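Local coordinates for protein Nup188 (PDB 4KF8) that is a scaffold nucleoporin of the nuclear pore complex that shares structural and functional properties with nuclear transport receptors, at residues Leu248-Gly260 with Val313-Trp327. Numbering follows the deposited sequence.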
loop_
_atom_site.group_PDB
_atom_site.type_symbol
_atom_site.label_atom_id
_atom_site.label_comp_id
_atom_site.label_asym_id
_atom_site.label_seq_id
_atom_site.Cartn_x
_atom_site.Cartn_y
_atom_site.Cartn_z
ATOM N N LEU A 248 1.584 -15.999 9.521
ATOM C CA LEU A 248 0.754 -14.816 9.359
ATOM C C LEU A 248 -0.705 -15.177 9.104
ATOM O O LEU A 248 -1.610 -14.538 9.641
ATOM C CB LEU A 248 1.297 -13.939 8.230
ATOM C CG LEU A 248 2.534 -13.133 8.621
ATOM C CD1 LEU A 248 3.071 -12.360 7.439
ATOM C CD2 LEU A 248 2.173 -12.198 9.755
ATOM N N LEU A 249 -0.927 -16.201 8.285
ATOM C CA LEU A 249 -2.275 -16.701 8.027
ATOM C C LEU A 249 -2.901 -17.211 9.320
ATOM O O LEU A 249 -4.116 -17.167 9.498
ATOM C CB LEU A 249 -2.243 -17.828 6.993
ATOM C CG LEU A 249 -1.736 -17.516 5.585
ATOM C CD1 LEU A 249 -1.584 -18.804 4.790
ATOM C CD2 LEU A 249 -2.671 -16.554 4.870
ATOM N N ARG A 250 -2.050 -17.693 10.219
ATOM C CA ARG A 250 -2.476 -18.209 11.510
ATOM C C ARG A 250 -2.694 -17.065 12.497
ATOM O O ARG A 250 -3.654 -17.068 13.266
ATOM C CB ARG A 250 -1.411 -19.165 12.045
ATOM C CG ARG A 250 -1.938 -20.298 12.900
ATOM C CD ARG A 250 -0.882 -21.385 13.044
ATOM N NE ARG A 250 -0.301 -21.741 11.751
ATOM C CZ ARG A 250 0.426 -22.833 11.526
ATOM N NH1 ARG A 250 0.662 -23.693 12.508
ATOM N NH2 ARG A 250 0.911 -23.069 10.315
ATOM N N SER A 251 -1.795 -16.086 12.464
ATOM C CA SER A 251 -1.853 -14.949 13.375
ATOM C C SER A 251 -3.036 -14.037 13.074
ATOM O O SER A 251 -3.679 -13.523 13.988
ATOM C CB SER A 251 -0.555 -14.142 13.305
ATOM O OG SER A 251 0.574 -14.979 13.486
ATOM N N SER A 252 -3.315 -13.842 11.788
ATOM C CA SER A 252 -4.377 -12.943 11.347
ATOM C C SER A 252 -5.728 -13.275 11.971
ATOM O O SER A 252 -6.532 -12.383 12.237
ATOM C CB SER A 252 -4.495 -12.965 9.821
ATOM O OG SER A 252 -4.862 -14.252 9.355
ATOM N N VAL A 253 -5.970 -14.561 12.203
ATOM C CA VAL A 253 -7.220 -15.015 12.800
ATOM C C VAL A 253 -7.187 -14.873 14.320
ATOM O O VAL A 253 -8.137 -14.379 14.930
ATOM C CB VAL A 253 -7.519 -16.482 12.436
ATOM C CG1 VAL A 253 -8.882 -16.897 12.971
ATOM C CG2 VAL A 253 -7.451 -16.679 10.930
ATOM N N ASP A 254 -6.084 -15.303 14.925
ATOM C CA ASP A 254 -5.934 -15.269 16.378
ATOM C C ASP A 254 -5.933 -13.852 16.947
ATOM O O ASP A 254 -6.328 -13.642 18.094
ATOM C CB ASP A 254 -4.662 -16.006 16.808
ATOM C CG ASP A 254 -4.791 -17.512 16.682
ATOM O OD1 ASP A 254 -5.931 -18.018 16.748
ATOM O OD2 ASP A 254 -3.752 -18.188 16.521
ATOM N N ARG A 255 -5.490 -12.886 16.149
ATOM C CA ARG A 255 -5.437 -11.495 16.594
ATOM C C ARG A 255 -6.819 -10.908 16.857
ATOM O O ARG A 255 -6.992 -10.099 17.766
ATOM C CB ARG A 255 -4.686 -10.622 15.587
ATOM C CG ARG A 255 -3.206 -10.489 15.877
ATOM C CD ARG A 255 -2.580 -9.377 15.058
ATOM N NE ARG A 255 -2.474 -9.726 13.647
ATOM C CZ ARG A 255 -1.484 -10.448 13.136
ATOM N NH1 ARG A 255 -0.521 -10.903 13.924
ATOM N NH2 ARG A 255 -1.458 -10.722 11.839
ATOM N N LEU A 256 -7.799 -11.314 16.057
ATOM C CA LEU A 256 -9.147 -10.775 16.181
ATOM C C LEU A 256 -10.034 -11.662 17.046
ATOM O O LEU A 256 -11.260 -11.613 16.949
ATOM C CB LEU A 256 -9.777 -10.596 14.800
ATOM C CG LEU A 256 -9.014 -9.704 13.821
ATOM C CD1 LEU A 256 -9.870 -9.425 12.605
ATOM C CD2 LEU A 256 -8.584 -8.409 14.491
ATOM N N GLU A 257 -9.408 -12.469 17.895
ATOM C CA GLU A 257 -10.140 -13.396 18.746
ATOM C C GLU A 257 -10.866 -12.653 19.867
ATOM O O GLU A 257 -10.312 -11.736 20.474
ATOM C CB GLU A 257 -9.186 -14.449 19.316
ATOM C CG GLU A 257 -9.859 -15.712 19.815
ATOM C CD GLU A 257 -8.902 -16.888 19.858
ATOM O OE1 GLU A 257 -7.986 -16.938 19.009
ATOM O OE2 GLU A 257 -9.059 -17.758 20.740
ATOM N N ALA A 258 -12.111 -13.046 20.122
ATOM C CA ALA A 258 -12.925 -12.416 21.156
ATOM C C ALA A 258 -12.260 -12.529 22.525
ATOM O O ALA A 258 -11.782 -13.600 22.898
ATOM C CB ALA A 258 -14.315 -13.034 21.185
ATOM N N PRO A 259 -12.229 -11.414 23.275
ATOM C CA PRO A 259 -11.553 -11.334 24.576
ATOM C C PRO A 259 -12.061 -12.376 25.567
ATOM O O PRO A 259 -13.268 -12.515 25.758
ATOM C CB PRO A 259 -11.895 -9.919 25.065
ATOM C CG PRO A 259 -13.080 -9.496 24.255
ATOM C CD PRO A 259 -12.902 -10.151 22.927
ATOM N N GLY A 260 -11.134 -13.103 26.183
ATOM C CA GLY A 260 -11.484 -14.139 27.136
ATOM C C GLY A 260 -10.909 -15.489 26.756
ATOM O O GLY A 260 -9.918 -15.567 26.032
ATOM N N VAL A 313 -5.204 -22.776 0.147
ATOM C CA VAL A 313 -4.530 -21.937 1.128
ATOM C C VAL A 313 -5.147 -22.150 2.504
ATOM O O VAL A 313 -6.350 -21.967 2.686
ATOM C CB VAL A 313 -4.627 -20.447 0.756
ATOM C CG1 VAL A 313 -3.676 -19.631 1.608
ATOM C CG2 VAL A 313 -4.322 -20.245 -0.716
ATOM N N VAL A 314 -4.321 -22.538 3.470
ATOM C CA VAL A 314 -4.811 -22.838 4.813
ATOM C C VAL A 314 -5.151 -21.574 5.598
ATOM O O VAL A 314 -4.267 -20.879 6.099
ATOM C CB VAL A 314 -3.805 -23.685 5.614
ATOM C CG1 VAL A 314 -4.368 -24.010 6.988
ATOM C CG2 VAL A 314 -3.470 -24.962 4.862
ATOM N N TRP A 315 -6.442 -21.285 5.700
ATOM C CA TRP A 315 -6.916 -20.126 6.438
ATOM C C TRP A 315 -8.334 -20.374 6.941
ATOM O O TRP A 315 -9.286 -20.346 6.163
ATOM C CB TRP A 315 -6.871 -18.878 5.553
ATOM C CG TRP A 315 -7.024 -17.596 6.312
ATOM C CD1 TRP A 315 -6.179 -17.104 7.262
ATOM C CD2 TRP A 315 -8.077 -16.635 6.175
ATOM N NE1 TRP A 315 -6.644 -15.901 7.732
ATOM C CE2 TRP A 315 -7.807 -15.590 7.080
ATOM C CE3 TRP A 315 -9.221 -16.558 5.377
ATOM C CZ2 TRP A 315 -8.640 -14.483 7.211
ATOM C CZ3 TRP A 315 -10.047 -15.456 5.508
ATOM C CH2 TRP A 315 -9.752 -14.434 6.417
ATOM N N ASP A 316 -8.464 -20.622 8.241
ATOM C CA ASP A 316 -9.754 -20.954 8.840
ATOM C C ASP A 316 -10.739 -19.789 8.765
ATOM O O ASP A 316 -10.647 -18.837 9.534
ATOM C CB ASP A 316 -9.573 -21.404 10.294
ATOM C CG ASP A 316 -10.849 -21.971 10.896
ATOM O OD1 ASP A 316 -11.740 -22.393 10.129
ATOM O OD2 ASP A 316 -10.956 -22.002 12.140
ATOM N N SER A 317 -11.680 -19.880 7.831
ATOM C CA SER A 317 -12.707 -18.861 7.657
ATOM C C SER A 317 -13.694 -18.891 8.816
ATOM O O SER A 317 -14.176 -17.848 9.260
ATOM C CB SER A 317 -13.466 -19.088 6.349
ATOM O OG SER A 317 -12.584 -19.168 5.248
ATOM N N GLY A 318 -13.992 -20.098 9.291
ATOM C CA GLY A 318 -14.984 -20.305 10.329
ATOM C C GLY A 318 -14.715 -19.530 11.602
ATOM O O GLY A 318 -15.621 -18.907 12.159
ATOM N N ALA A 319 -13.469 -19.566 12.063
ATOM C CA ALA A 319 -13.082 -18.844 13.266
ATOM C C ALA A 319 -13.222 -17.341 13.064
ATOM O O ALA A 319 -13.657 -16.627 13.964
ATOM C CB ALA A 319 -11.661 -19.197 13.667
ATOM N N VAL A 320 -12.859 -16.871 11.875
ATOM C CA VAL A 320 -12.910 -15.447 11.559
ATOM C C VAL A 320 -14.327 -14.879 11.667
ATOM O O VAL A 320 -14.540 -13.845 12.303
ATOM C CB VAL A 320 -12.337 -15.162 10.155
ATOM C CG1 VAL A 320 -12.554 -13.707 9.775
ATOM C CG2 VAL A 320 -10.861 -15.515 10.109
ATOM N N LEU A 321 -15.284 -15.566 11.050
ATOM C CA LEU A 321 -16.688 -15.161 11.091
ATOM C C LEU A 321 -17.188 -14.969 12.520
ATOM O O LEU A 321 -17.742 -13.923 12.858
ATOM C CB LEU A 321 -17.562 -16.193 10.374
ATOM C CG LEU A 321 -17.530 -16.190 8.847
ATOM C CD1 LEU A 321 -17.407 -17.609 8.310
ATOM C CD2 LEU A 321 -18.778 -15.516 8.295
ATOM N N GLU A 322 -16.983 -15.987 13.350
ATOM C CA GLU A 322 -17.400 -15.945 14.746
ATOM C C GLU A 322 -16.694 -14.825 15.505
ATOM O O GLU A 322 -17.314 -14.122 16.303
ATOM C CB GLU A 322 -17.134 -17.296 15.415
ATOM C CG GLU A 322 -17.886 -18.458 14.778
ATOM C CD GLU A 322 -17.371 -19.808 15.236
ATOM O OE1 GLU A 322 -16.315 -19.848 15.901
ATOM O OE2 GLU A 322 -18.023 -20.828 14.930
ATOM N N ASN A 323 -15.399 -14.664 15.248
ATOM C CA ASN A 323 -14.617 -13.590 15.852
ATOM C C ASN A 323 -15.165 -12.222 15.470
ATOM O O ASN A 323 -15.189 -11.303 16.287
ATOM C CB ASN A 323 -13.146 -13.696 15.449
ATOM C CG ASN A 323 -12.453 -14.887 16.070
ATOM O OD1 ASN A 323 -13.096 -15.778 16.626
ATOM N ND2 ASN A 323 -11.132 -14.914 15.970
ATOM N N VAL A 324 -15.614 -12.101 14.226
ATOM C CA VAL A 324 -16.158 -10.845 13.724
ATOM C C VAL A 324 -17.470 -10.484 14.417
ATOM O O VAL A 324 -17.667 -9.341 14.833
ATOM C CB VAL A 324 -16.365 -10.894 12.191
ATOM C CG1 VAL A 324 -17.376 -9.851 11.751
ATOM C CG2 VAL A 324 -15.038 -10.701 11.467
ATOM N N GLU A 325 -18.352 -11.470 14.554
ATOM C CA GLU A 325 -19.662 -11.257 15.163
ATOM C C GLU A 325 -19.565 -10.790 16.613
ATOM O O GLU A 325 -20.312 -9.907 17.037
ATOM C CB GLU A 325 -20.512 -12.526 15.075
ATOM C CG GLU A 325 -20.824 -12.980 13.653
ATOM C CD GLU A 325 -21.776 -12.046 12.923
ATOM O OE1 GLU A 325 -22.389 -11.176 13.579
ATOM O OE2 GLU A 325 -21.913 -12.187 11.688
ATOM N N PHE A 326 -18.641 -11.376 17.369
ATOM C CA PHE A 326 -18.468 -11.011 18.774
ATOM C C PHE A 326 -17.637 -9.741 18.952
ATOM O O PHE A 326 -17.244 -9.395 20.066
ATOM C CB PHE A 326 -17.883 -12.175 19.578
ATOM C CG PHE A 326 -18.866 -13.282 19.837
ATOM C CD1 PHE A 326 -20.229 -13.052 19.730
ATOM C CD2 PHE A 326 -18.431 -14.549 20.190
ATOM C CE1 PHE A 326 -21.140 -14.066 19.969
ATOM C CE2 PHE A 326 -19.338 -15.567 20.429
ATOM C CZ PHE A 326 -20.694 -15.326 20.318
ATOM N N TRP A 327 -17.373 -9.057 17.845
ATOM C CA TRP A 327 -16.798 -7.719 17.880
ATOM C C TRP A 327 -17.825 -6.731 17.343
ATOM O O TRP A 327 -17.798 -5.546 17.675
ATOM C CB TRP A 327 -15.514 -7.640 17.050
ATOM C CG TRP A 327 -14.269 -8.014 17.801
ATOM C CD1 TRP A 327 -13.443 -9.068 17.545
ATOM C CD2 TRP A 327 -13.711 -7.331 18.931
ATOM N NE1 TRP A 327 -12.403 -9.084 18.445
ATOM C CE2 TRP A 327 -12.547 -8.030 19.308
ATOM C CE3 TRP A 327 -14.084 -6.200 19.663
ATOM C CZ2 TRP A 327 -11.752 -7.634 20.381
ATOM C CZ3 TRP A 327 -13.294 -5.809 20.728
ATOM C CH2 TRP A 327 -12.142 -6.524 21.077
#
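Trp315 meets helix 248-254 through the edge of its indole: NE1 gives a hydrogen bond to Ser252 OG at 2.9 Å, fairly straight at 160° and with the oxygen close to the ring plane. Val253 sends CG2 obliquely toward the same ring, while Val320 CG2 lies over one of its faces, offset toward the rim. Both methyls of Val253 also reach Val320 CG2, each at 3.7 Å, and CG1 touches Ala319 CB. At the type I turn from Asp254 to Glu257, Asn323 ND2 makes a weak bond of 3.2 Å to Val253 O; CG stands beside the backbone N (chi1 -70°), which brings ND2 up to Val253 O and Glu257 CA. Trp327 NE1 adds a weak bond of 3.2 Å to Leu256 O, and Pro259 CD rests 3.8 Å from Trp327 CZ2. At the other end, Leu249 CD1 packs on Val313 CG1 (3.9 Å). With a leucine in place of Trp315, Ser252 OG would probably lose its indole donor, and Val253 CG2 and Val320 CG2 the ring they rest against. Asp316 N-caps helix 317-327, its OD1 accepting a weak bond from Gly318 N. Further out, Leu292 of helix 284-303 touches Ser252, and Leu378 of helix 362-378 touches Val320. The two helix segments run nearly parallel, 25° apart with axes 9.7 Å from each other, an example of the helix-on-helix packing that builds this all-helical Nup188 C-terminal domain.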